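Local coordinates for uncharacterized protein (Bacteroides vulgatus, PDB 4FMR) that is of unknown function but probably binds DNA through an HU/IHF-like domain, which is joined to an immunoglobulin-like domain, at residues Ser147-Gly151 / Leu201-Ser205. Sequence-based numbering, arbitrary orientation.
Sequences SATAG and LLPAS
In the domain with an immunoglobulin-like fold, where the edge strand 147-149 gives way to a turn before strand 153-159, Gly-151 and Ala-150 meet the loop that leaves strand 197-201 for strand 209-217. The contact thus joins the two beta-sheets of the domain. Strand 147-149 pairs in parallel with strand 231-240 in one sheet, while strands 153-159 and 197-201 are neighbours in the other. Gly-151 N is shared by two carbonyls in weak, well-bent bonds, at 3.0 Å from Leu-202 O and 3.1 Å from Pro-203 O. Gly-151 takes a positive phi of 76°, a region that favours glycine, and with no side chain it lets Ala-204 CB approach to 3.9 Å from Gly-151 CA. The Pro-203 side chain, which starts away from 147-151, touches Ile-185, while its carbonyl O faces Gly-151 N. Leu-202, buried, directs its side chain toward 147-151: its CG is anti to the carbonyl carbon (chi1 -69°), and from there the CD1 branch does the touching, 3.7 Å from Ala-148 CB and 3.5 Å from Thr-149 O. The small methyl of Ala-148 packs against this branch, and both side chains also touch Phe-154. Thr-149 points the other way, where its OG1 hydrogen-bonds Asp-138. At the partly exposed margin, Leu-201 extends CD1 to 3.7 Å from Gly-151 O. The compact side chain of Ala-150 lets the two backbones approach, its CB lying 3.6 Å from Pro-203 O and 3.9 Å from Ala-204 O.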
ATOM      1  N   SER B 147      -7.207   7.267  -2.111  1.00 32.72           N
ATOM      2  CA  SER B 147      -7.617   6.785  -0.804  1.00 32.29           C
ATOM      3  C   SER B 147      -7.527   8.010   0.114  1.00 36.94           C
ATOM      4  O   SER B 147      -6.659   8.860  -0.095  1.00 34.94           O
ATOM      5  CB  SER B 147      -6.765   5.610  -0.331  1.00 35.80           C
ATOM      6  OG  SER B 147      -5.433   6.038  -0.111  1.00 42.57           O
ATOM      7  N   ALA B 148      -8.456   8.148   1.061  1.00 34.66           N
ATOM      8  CA  ALA B 148      -8.535   9.337   1.896  1.00 35.57           C
ATOM      9  C   ALA B 148      -8.949   9.005   3.330  1.00 36.84           C
ATOM     10  O   ALA B 148      -9.452   7.918   3.597  1.00 35.57           O
ATOM     11  CB  ALA B 148      -9.533  10.315   1.282  1.00 36.79           C
ATOM     12  N   THR B 149      -8.723   9.946   4.236  1.00 33.96           N
ATOM     13  CA  THR B 149      -9.038   9.808   5.662  1.00 33.77           C
ATOM     14  C   THR B 149     -10.213  10.741   6.047  1.00 36.37           C
ATOM     15  O   THR B 149     -10.112  11.951   5.861  1.00 36.14           O
ATOM     16  CB  THR B 149      -7.777  10.119   6.510  1.00 31.36           C
ATOM     17  OG1 THR B 149      -6.651   9.372   6.017  1.00 34.73           O
ATOM     18  CG2 THR B 149      -7.983   9.808   7.982  1.00 25.05           C
ATOM     19  N   ALA B 150     -11.302  10.172   6.590  1.00 32.04           N
ATOM     20  CA  ALA B 150     -12.470  10.920   7.092  1.00 31.98           C
ATOM     21  C   ALA B 150     -12.046  11.832   8.230  1.00 34.86           C
ATOM     22  O   ALA B 150     -11.188  11.451   9.009  1.00 33.27           O
ATOM     23  CB  ALA B 150     -13.560   9.959   7.568  1.00 32.08           C
ATOM     24  N   GLY B 151     -12.600  13.037   8.278  1.00 33.29           N
ATOM     25  CA  GLY B 151     -12.265  14.032   9.294  1.00 33.41           C
ATOM     26  C   GLY B 151     -10.939  14.715   9.059  1.00 38.07           C
ATOM     27  O   GLY B 151     -10.475  15.457   9.925  1.00 40.45           O
ATOM     28  N   LEU B 201     -11.794  19.679   3.556  1.00 34.58           N
ATOM     29  CA  LEU B 201     -11.822  18.967   4.836  1.00 32.65           C
ATOM     30  C   LEU B 201     -12.926  17.953   4.736  1.00 36.33           C
ATOM     31  O   LEU B 201     -14.051  18.336   4.470  1.00 36.40           O
ATOM     32  CB  LEU B 201     -12.021  19.895   6.061  1.00 32.05           C
ATOM     33  CG  LEU B 201     -11.991  19.153   7.442  1.00 33.96           C
ATOM     34  CD1 LEU B 201     -10.661  18.454   7.681  1.00 31.24           C
ATOM     35  CD2 LEU B 201     -12.217  20.115   8.588  1.00 33.53           C
ATOM     36  N   LEU B 202     -12.623  16.675   4.865  1.00 35.34           N
ATOM     37  CA  LEU B 202     -13.656  15.640   4.762  1.00 35.81           C
ATOM     38  C   LEU B 202     -14.432  15.494   6.071  1.00 39.69           C
ATOM     39  O   LEU B 202     -13.796  15.472   7.113  1.00 39.43           O
ATOM     40  CB  LEU B 202     -13.027  14.275   4.382  1.00 35.05           C
ATOM     41  CG  LEU B 202     -12.444  14.135   2.976  1.00 38.86           C
ATOM     42  CD1 LEU B 202     -11.577  12.892   2.870  1.00 37.50           C
ATOM     43  CD2 LEU B 202     -13.542  14.120   1.923  1.00 41.69           C
ATOM     44  N   PRO B 203     -15.781  15.361   6.071  1.00 38.06           N
ATOM     45  CA  PRO B 203     -16.492  15.113   7.357  1.00 38.44           C
ATOM     46  C   PRO B 203     -16.003  13.823   8.048  1.00 42.03           C
ATOM     47  O   PRO B 203     -15.608  12.856   7.381  1.00 40.40           O
ATOM     48  CB  PRO B 203     -17.974  14.983   6.949  1.00 40.41           C
ATOM     49  CG  PRO B 203     -18.048  15.500   5.546  1.00 44.77           C
ATOM     50  CD  PRO B 203     -16.707  15.333   4.917  1.00 39.81           C
ATOM     51  N   ALA B 204     -16.032  13.827   9.388  1.00 40.53           N
ATOM     52  CA  ALA B 204     -15.554  12.746  10.249  1.00 41.34           C
ATOM     53  C   ALA B 204     -16.503  11.551  10.306  1.00 46.02           C
ATOM     54  O   ALA B 204     -16.047  10.429  10.518  1.00 46.10           O
ATOM     55  CB  ALA B 204     -15.334  13.282  11.660  1.00 42.62           C
ATOM     56  N   SER B 205     -17.792  11.785  10.091  1.00 43.10           N
ATOM     57  CA  SER B 205     -18.876  10.799  10.188  1.00 44.13           C
ATOM     58  C   SER B 205     -18.992   9.840   8.971  1.00 47.81           C
ATOM     59  O   SER B 205     -19.835   8.941   9.014  1.00 48.55           O
ATOM     60  CB  SER B 205     -20.214  11.522  10.371  1.00 47.80           C
ATOM     61  OG  SER B 205     -20.395  12.479   9.338  1.00 60.08           O
TER